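Side-chain contacts in glyoxylate reductase (Paecilomyces sp. J18, PDB 3WNV), which catalyses the reduction of glyoxylate, presumably to glycolate with a nicotinamide cofactor as the hydride donor: residues Ala17-Glu20 with Ala21-Ser24; Thr107-Ala110 with Val111-Ala114; Ala252-Arg255 with Ala256-Gly260. One frame throughout, in Å; residues are numbered along the deposited sequence.

Contact 1. Residues Ala17-Glu20 with Ala21-Ser24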
loop_
_atom_site.group_PDB
_atom_site.type_symbol
_atom_site.label_atom_id
_atom_site.label_comp_id
_atom_site.label_asym_id
_atom_site.label_seq_id
_atom_site.Cartn_x
_atom_site.Cartn_y
_atom_site.Cartn_z
ATOM N N ALA A 17 18.995 2.473 16.113
ATOM C CA ALA A 17 20.460 2.349 16.117
ATOM C C ALA A 17 21.085 2.731 14.788
ATOM O O ALA A 17 22.119 3.400 14.753
ATOM C CB ALA A 17 20.863 0.951 16.475
ATOM N N GLU A 18 20.437 2.315 13.708
ATOM C CA GLU A 18 20.919 2.568 12.349
ATOM C C GLU A 18 20.775 4.045 12.006
ATOM O O GLU A 18 21.610 4.595 11.287
ATOM C CB GLU A 18 20.172 1.683 11.338
ATOM C CG GLU A 18 20.624 0.188 11.354
ATOM C CD GLU A 18 20.067 -0.651 12.508
ATOM O OE1 GLU A 18 19.194 -0.174 13.275
ATOM O OE2 GLU A 18 20.493 -1.828 12.645
ATOM N N TRP A 19 19.706 4.690 12.494
ATOM C CA TRP A 19 19.555 6.134 12.326
ATOM C C TRP A 19 20.668 6.853 13.089
ATOM O O TRP A 19 21.384 7.655 12.504
ATOM C CB TRP A 19 18.157 6.611 12.789
ATOM C CG TRP A 19 18.035 8.123 12.974
ATOM C CD1 TRP A 19 18.029 8.796 14.161
ATOM C CD2 TRP A 19 17.879 9.125 11.956
ATOM N NE1 TRP A 19 17.897 10.130 13.952
ATOM C CE2 TRP A 19 17.804 10.370 12.607
ATOM C CE3 TRP A 19 17.819 9.085 10.558
ATOM C CZ2 TRP A 19 17.646 11.587 11.913
ATOM C CZ3 TRP A 19 17.673 10.282 9.863
ATOM C CH2 TRP A 19 17.586 11.522 10.542
ATOM N N GLU A 20 20.842 6.547 14.375
ATOM C CA GLU A 20 21.867 7.233 15.170
ATOM C C GLU A 20 23.251 7.063 14.567
ATOM O O GLU A 20 24.086 7.964 14.640
ATOM C CB GLU A 20 21.868 6.719 16.601
ATOM C CG GLU A 20 20.528 6.897 17.300
ATOM C CD GLU A 20 20.225 8.334 17.706
ATOM O OE1 GLU A 20 21.030 9.261 17.422
ATOM O OE2 GLU A 20 19.162 8.526 18.342
ATOM N N ALA A 21 23.490 5.907 13.963
ATOM C CA ALA A 21 24.781 5.649 13.334
ATOM C C ALA A 21 25.142 6.656 12.229
ATOM O O ALA A 21 26.309 6.903 11.975
ATOM C CB ALA A 21 24.817 4.236 12.810
ATOM N N LEU A 22 24.148 7.241 11.573
ATOM C CA LEU A 22 24.419 8.231 10.514
ATOM C C LEU A 22 25.021 9.520 11.024
ATOM O O LEU A 22 25.421 10.376 10.232
ATOM C CB LEU A 22 23.134 8.569 9.733
ATOM C CG LEU A 22 22.453 7.402 9.016
ATOM C CD1 LEU A 22 21.051 7.828 8.563
ATOM C CD2 LEU A 22 23.273 6.935 7.815
ATOM N N SER A 23 25.099 9.674 12.340
ATOM C CA SER A 23 25.675 10.897 12.906
ATOM C C SER A 23 27.154 11.038 12.618
ATOM O O SER A 23 27.711 12.127 12.739
ATOM C CB SER A 23 25.400 10.981 14.399
ATOM O OG SER A 23 26.262 10.132 15.117
ATOM N N SER A 24 27.803 9.944 12.226
ATOM C CA SER A 24 29.196 10.043 11.806
ATOM C C SER A 24 29.326 10.773 10.467
ATOM O O SER A 24 30.392 11.272 10.139
ATOM C CB SER A 24 29.827 8.655 11.705
ATOM O OG SER A 24 29.321 7.975 10.572
HETATM O O HOH W 1 24.182 9.439 17.032
#
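Leu22 folds back over the turn that Trp19 begins, and its atoms can be followed outward one by one. CB lies 3.4 Å from Trp19 O. CG is set anti to its own carbonyl carbon (chi1 -60°), which turns the branch toward the preceding turn and puts it 3.7 Å from Glu18 O as well as close to Trp19 O. At the tip, the methyl CD1 meets the six-membered part of the indole, 4.0 Å from Trp19 CE3, the two side chains crossing at about a right angle.

The backbone beneath narrows from one helical form to another. Ala21 N still bonds to Ala17 O four residues back, but Leu22 N reaches Trp19 O at 2.9 Å and Ser23 N reaches Glu20 O at 3.0 Å, each three residues back, the spacing of a 3-10 turn. One water ties this end together: it donates to Glu20 O and Glu20 OE1 and accepts from Ser23 OG at 2.9 Å. The other carboxylate oxygen, Glu20 OE2, forms a salt bridge with Arg16.

The turn thus has a polar side and an apolar one. On the apolar side Trp19 packs on Leu8 and Ala6 of strand 5-9 and, with Leu22, on Leu28 of strand 27-31. Helix 297-317 meets Trp19 through Leu308, and its Arg312 touches Leu22.

Contact 2. Residues Thr107-Ala110 with Val111-Ala114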
loop_
_atom_site.group_PDB
_atom_site.type_symbol
_atom_site.label_atom_id
_atom_site.label_comp_id
_atom_site.label_asym_id
_atom_site.label_seq_id
_atom_site.Cartn_x
_atom_site.Cartn_y
_atom_site.Cartn_z
ATOM N N THR A 107 10.108 1.921 -0.611
ATOM C CA THR A 107 10.487 0.579 -0.139
ATOM C C THR A 107 9.698 -0.519 -0.861
ATOM O O THR A 107 8.776 -1.082 -0.263
ATOM C CB THR A 107 10.269 0.411 1.354
ATOM O OG1 THR A 107 8.877 0.597 1.685
ATOM C CG2 THR A 107 11.117 1.423 2.132
ATOM N N PRO A 108 10.186 -0.895 -2.064
ATOM C CA PRO A 108 9.653 -1.968 -2.938
ATOM C C PRO A 108 10.362 -3.333 -2.799
ATOM O O PRO A 108 11.532 -3.385 -2.744
ATOM C CB PRO A 108 10.009 -1.447 -4.325
ATOM C CG PRO A 108 11.349 -0.824 -4.087
ATOM C CD PRO A 108 11.119 -0.034 -2.810
ATOM N N ILE A 109 9.620 -4.414 -2.621
ATOM C CA ILE A 109 10.234 -5.696 -2.287
ATOM C C ILE A 109 10.565 -6.006 -0.832
ATOM O O ILE A 109 10.989 -7.082 -0.581
ATOM C CB ILE A 109 11.589 -5.957 -2.933
ATOM C CG1 ILE A 109 11.666 -5.492 -4.378
ATOM C CG2 ILE A 109 11.896 -7.443 -2.830
ATOM C CD1 ILE A 109 12.940 -6.006 -5.061
ATOM N N ALA A 110 10.237 -5.157 0.104
ATOM C CA ALA A 110 10.192 -5.422 1.501
ATOM C C ALA A 110 8.753 -5.691 1.944
ATOM O O ALA A 110 8.552 -6.412 2.851
ATOM C CB ALA A 110 10.791 -4.323 2.264
ATOM N N VAL A 111 7.790 -5.068 1.280
ATOM C CA VAL A 111 6.387 -5.227 1.686
ATOM C C VAL A 111 5.743 -6.489 1.123
ATOM O O VAL A 111 4.633 -6.846 1.539
ATOM C CB VAL A 111 5.522 -4.015 1.246
ATOM C CG1 VAL A 111 6.086 -2.701 1.766
ATOM C CG2 VAL A 111 5.419 -3.981 -0.265
ATOM N N ASN A 112 6.415 -7.188 0.203
ATOM C CA ASN A 112 5.712 -8.175 -0.623
ATOM C C ASN A 112 5.152 -9.371 0.157
ATOM O O ASN A 112 3.986 -9.748 -0.039
ATOM C CB ASN A 112 6.635 -8.731 -1.730
ATOM C CG ASN A 112 6.953 -7.713 -2.815
ATOM O OD1 ASN A 112 6.464 -6.582 -2.784
ATOM N ND2 ASN A 112 7.801 -8.116 -3.792
ATOM N N ASN A 113 5.971 -9.976 1.006
ATOM C CA ASN A 113 5.520 -11.173 1.708
ATOM C C ASN A 113 4.380 -10.853 2.652
ATOM O O ASN A 113 3.340 -11.512 2.590
ATOM C CB ASN A 113 6.645 -11.828 2.491
ATOM C CG ASN A 113 7.559 -12.660 1.597
ATOM O OD1 ASN A 113 7.096 -13.296 0.652
ATOM N ND2 ASN A 113 8.857 -12.657 1.898
ATOM N N ALA A 114 4.558 -9.845 3.509
ATOM C CA ALA A 114 3.528 -9.565 4.521
ATOM C C ALA A 114 2.184 -9.211 3.905
ATOM O O ALA A 114 1.130 -9.695 4.365
ATOM C CB ALA A 114 3.988 -8.440 5.432
HETATM O O HOH W 2 7.153 -4.517 -4.075
HETATM O O HOH W 3 7.275 -8.646 3.764
#
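Ile109 and Asn112 approach across a bend whose backbone turns through positive phi at Ile109 (84°, psi 4°), bringing their CA atoms to 5.4 Å with no direct hydrogen bond between 107-110 and 111-114.

The Asn112 amide lies alongside the Ile109 backbone. A chi1 of -70° sets CG beside the backbone N of Asn112, and from there ND2 comes to 3.7 Å from Ile109 CA. OD1 is 3.8 Å from Ile109 N, too far for a direct bond, and a water spans the interval: it accepts from Ile109 N at 2.9 Å and donates to Asn112 OD1. A second water does similar work one step on, donating to Ala110 O at 2.7 Å and accepting from Ala114 N at 3.0 Å; it stands in for the direct bond that a continuous helix would make between these two residues.

Val111 supplies the apolar part. Its CG1 comes to 3.7 Å from Thr107 O. The Val111 side chain also touches Ile165 and Met303 and lies about 4 Å from a bound sulfate, while Asn112 rests on Ile165 and Glu168 of helix 164-175.

With an alanine at Asn112, the bridging water would probably lose its carbonyl acceptor and Ile109 N its link to the helix start.

The loop after strand 103-105 leads here into helix 112-127, where the chain crosses from the five-stranded sheet toward the nucleotide-binding domain, as in D-2-hydroxyacid dehydrogenases. The chemistry is that of a hydrated junction: waters make the polar links between loop and helix, while Thr107 O and Val111 N stay buried without partners in the model, probably at some energetic cost.

Contact 3. Residues Ala252-Arg255 with Ala256-Gly260; sequences ALVR and ALESG
Val254 and Glu258 meet one turn apart on helix 250-259. Val254 CG1 stands anti to its own backbone N (chi1 166°), and there it touches the carboxylate end of Glu258, 3.6 Å from OE2. Beneath this apolar-to-carboxylate contact, Glu258 N bonds to Val254 O at 2.9 Å, and Glu258 CG is packed 3.2 Å from the same carbonyl oxygen, so the first part of the glutamate lies against the preceding turn.

Arg255 turns the other way. Its chain bends at chi3 (-69°) and carries the guanidinium back along the helix, where Ala252 CA stands 3.6 Å above the guanidinium plane of Arg255, over one face and offset toward its rim. Glu258 is not its mate: Arg255 NE and Glu258 OE1 are 6.7 Å apart, and Arg255 NH2 forms its salt bridge with Glu227.

Ala256 is the buried member of the three. Its methyl fits over the turn below, CB 3.5 Å from Ala252 O, and its N bonds to that same oxygen. Next to it Leu253 CG and Leu257 CD1, 4.2 Å apart, extend the apolar side. The helix then closes in a Schellman motif: Gly260 turns to positive phi (91°), and its N bonds to Leu257 O and weakly to Ala256 O. A side chain at these backbone angles would press on the carbonyl of Ser259, which accounts for a glycine.

Within the unit strand 237-241, helix 250-259, strand 262-267, the buried side faces the sheet: Ala256 and Leu257 touch Val262, and Leu253 touches Val265. Helix 227-232 lies against Ala252 and Ala256 through Leu230, and helix 278-281 meets Val254 and Leu257 through Leu280.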
loop_
_atom_site.group_PDB
_atom_site.type_symbol
_atom_site.label_atom_id
_atom_site.label_comp_id
_atom_site.label_asym_id
_atom_site.label_seq_id
_atom_site.Cartn_x
_atom_site.Cartn_y
_atom_site.Cartn_z
ATOM N N ALA A 252 -20.146 2.387 -4.472
ATOM C CA ALA A 252 -20.617 1.444 -5.489
ATOM C C ALA A 252 -20.399 -0.017 -5.095
ATOM O O ALA A 252 -21.212 -0.904 -5.408
ATOM C CB ALA A 252 -19.935 1.726 -6.833
ATOM N N LEU A 253 -19.297 -0.273 -4.417
ATOM C CA LEU A 253 -18.999 -1.600 -3.904
ATOM C C LEU A 253 -20.088 -2.002 -2.902
ATOM O O LEU A 253 -20.595 -3.145 -2.933
ATOM C CB LEU A 253 -17.606 -1.586 -3.255
ATOM C CG LEU A 253 -17.289 -2.886 -2.495
ATOM C CD1 LEU A 253 -17.078 -3.994 -3.461
ATOM C CD2 LEU A 253 -16.034 -2.655 -1.622
ATOM N N VAL A 254 -20.476 -1.068 -2.030
ATOM C CA VAL A 254 -21.549 -1.363 -1.060
ATOM C C VAL A 254 -22.868 -1.715 -1.773
ATOM O O VAL A 254 -23.531 -2.713 -1.439
ATOM C CB VAL A 254 -21.747 -0.208 -0.055
ATOM C CG1 VAL A 254 -23.095 -0.393 0.721
ATOM C CG2 VAL A 254 -20.556 -0.152 0.937
ATOM N N ARG A 255 -23.259 -0.922 -2.771
ATOM C CA ARG A 255 -24.468 -1.268 -3.519
ATOM C C ARG A 255 -24.401 -2.646 -4.195
ATOM O O ARG A 255 -25.413 -3.332 -4.328
ATOM C CB ARG A 255 -24.781 -0.189 -4.571
ATOM C CG ARG A 255 -24.946 1.203 -3.970
ATOM C CD ARG A 255 -25.555 2.182 -4.970
ATOM N NE ARG A 255 -24.638 2.507 -6.067
ATOM C CZ ARG A 255 -23.721 3.481 -6.035
ATOM N NH1 ARG A 255 -23.566 4.233 -4.953
ATOM N NH2 ARG A 255 -22.951 3.712 -7.093
ATOM N N ALA A 256 -23.211 -3.031 -4.650
ATOM C CA ALA A 256 -23.014 -4.297 -5.322
ATOM C C ALA A 256 -23.037 -5.479 -4.351
ATOM O O ALA A 256 -23.458 -6.592 -4.686
ATOM C CB ALA A 256 -21.686 -4.248 -6.157
ATOM N N LEU A 257 -22.587 -5.234 -3.131
ATOM C CA LEU A 257 -22.731 -6.223 -2.061
ATOM C C LEU A 257 -24.202 -6.370 -1.715
ATOM O O LEU A 257 -24.716 -7.491 -1.520
ATOM C CB LEU A 257 -21.943 -5.750 -0.835
ATOM C CG LEU A 257 -20.461 -6.090 -0.900
ATOM C CD1 LEU A 257 -19.672 -5.243 0.069
ATOM C CD2 LEU A 257 -20.220 -7.593 -0.574
ATOM N N GLU A 258 -24.885 -5.231 -1.662
ATOM C CA GLU A 258 -26.307 -5.200 -1.303
ATOM C C GLU A 258 -27.199 -5.918 -2.316
ATOM O O GLU A 258 -28.180 -6.554 -1.938
ATOM C CB GLU A 258 -26.791 -3.760 -1.122
ATOM C CG GLU A 258 -26.278 -3.061 0.138
ATOM C CD GLU A 258 -26.660 -1.577 0.187
ATOM O OE1 GLU A 258 -27.038 -0.995 -0.866
ATOM O OE2 GLU A 258 -26.572 -0.990 1.290
ATOM N N SER A 259 -26.879 -5.820 -3.602
ATOM C CA SER A 259 -27.696 -6.466 -4.627
ATOM C C SER A 259 -27.382 -7.967 -4.715
ATOM O O SER A 259 -28.146 -8.738 -5.312
ATOM C CB SER A 259 -27.459 -5.816 -5.982
ATOM O OG SER A 259 -26.204 -6.257 -6.492
ATOM N N GLY A 260 -26.270 -8.389 -4.120
ATOM C CA GLY A 260 -25.841 -9.777 -4.199
ATOM C C GLY A 260 -24.916 -10.012 -5.376
ATOM O O GLY A 260 -24.486 -11.131 -5.608
#

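From the N terminus, contact 1 comes first, in the helical connection from strand 5-9 to strand 27-31 of the five-stranded parallel sheet. Contact 2 follows where the chain leaves that sheet's edge strand, 103-105, for helix 112-127. Contact 3 takes up most of helix 250-259 and its C-terminal end, in the crossover between strands 237-241 and 262-267 of the seven-stranded Rossmann-type sheet. Each is a local turn in continuous sequence, so none closes a long loop, and the three stand in series without nesting or crossing. Contacts 1 and 2 are about 13 Å apart between nearest atoms, and helix 297-317 touches both; contact 3 is remote, its centre about 51 Å from that of contact 1.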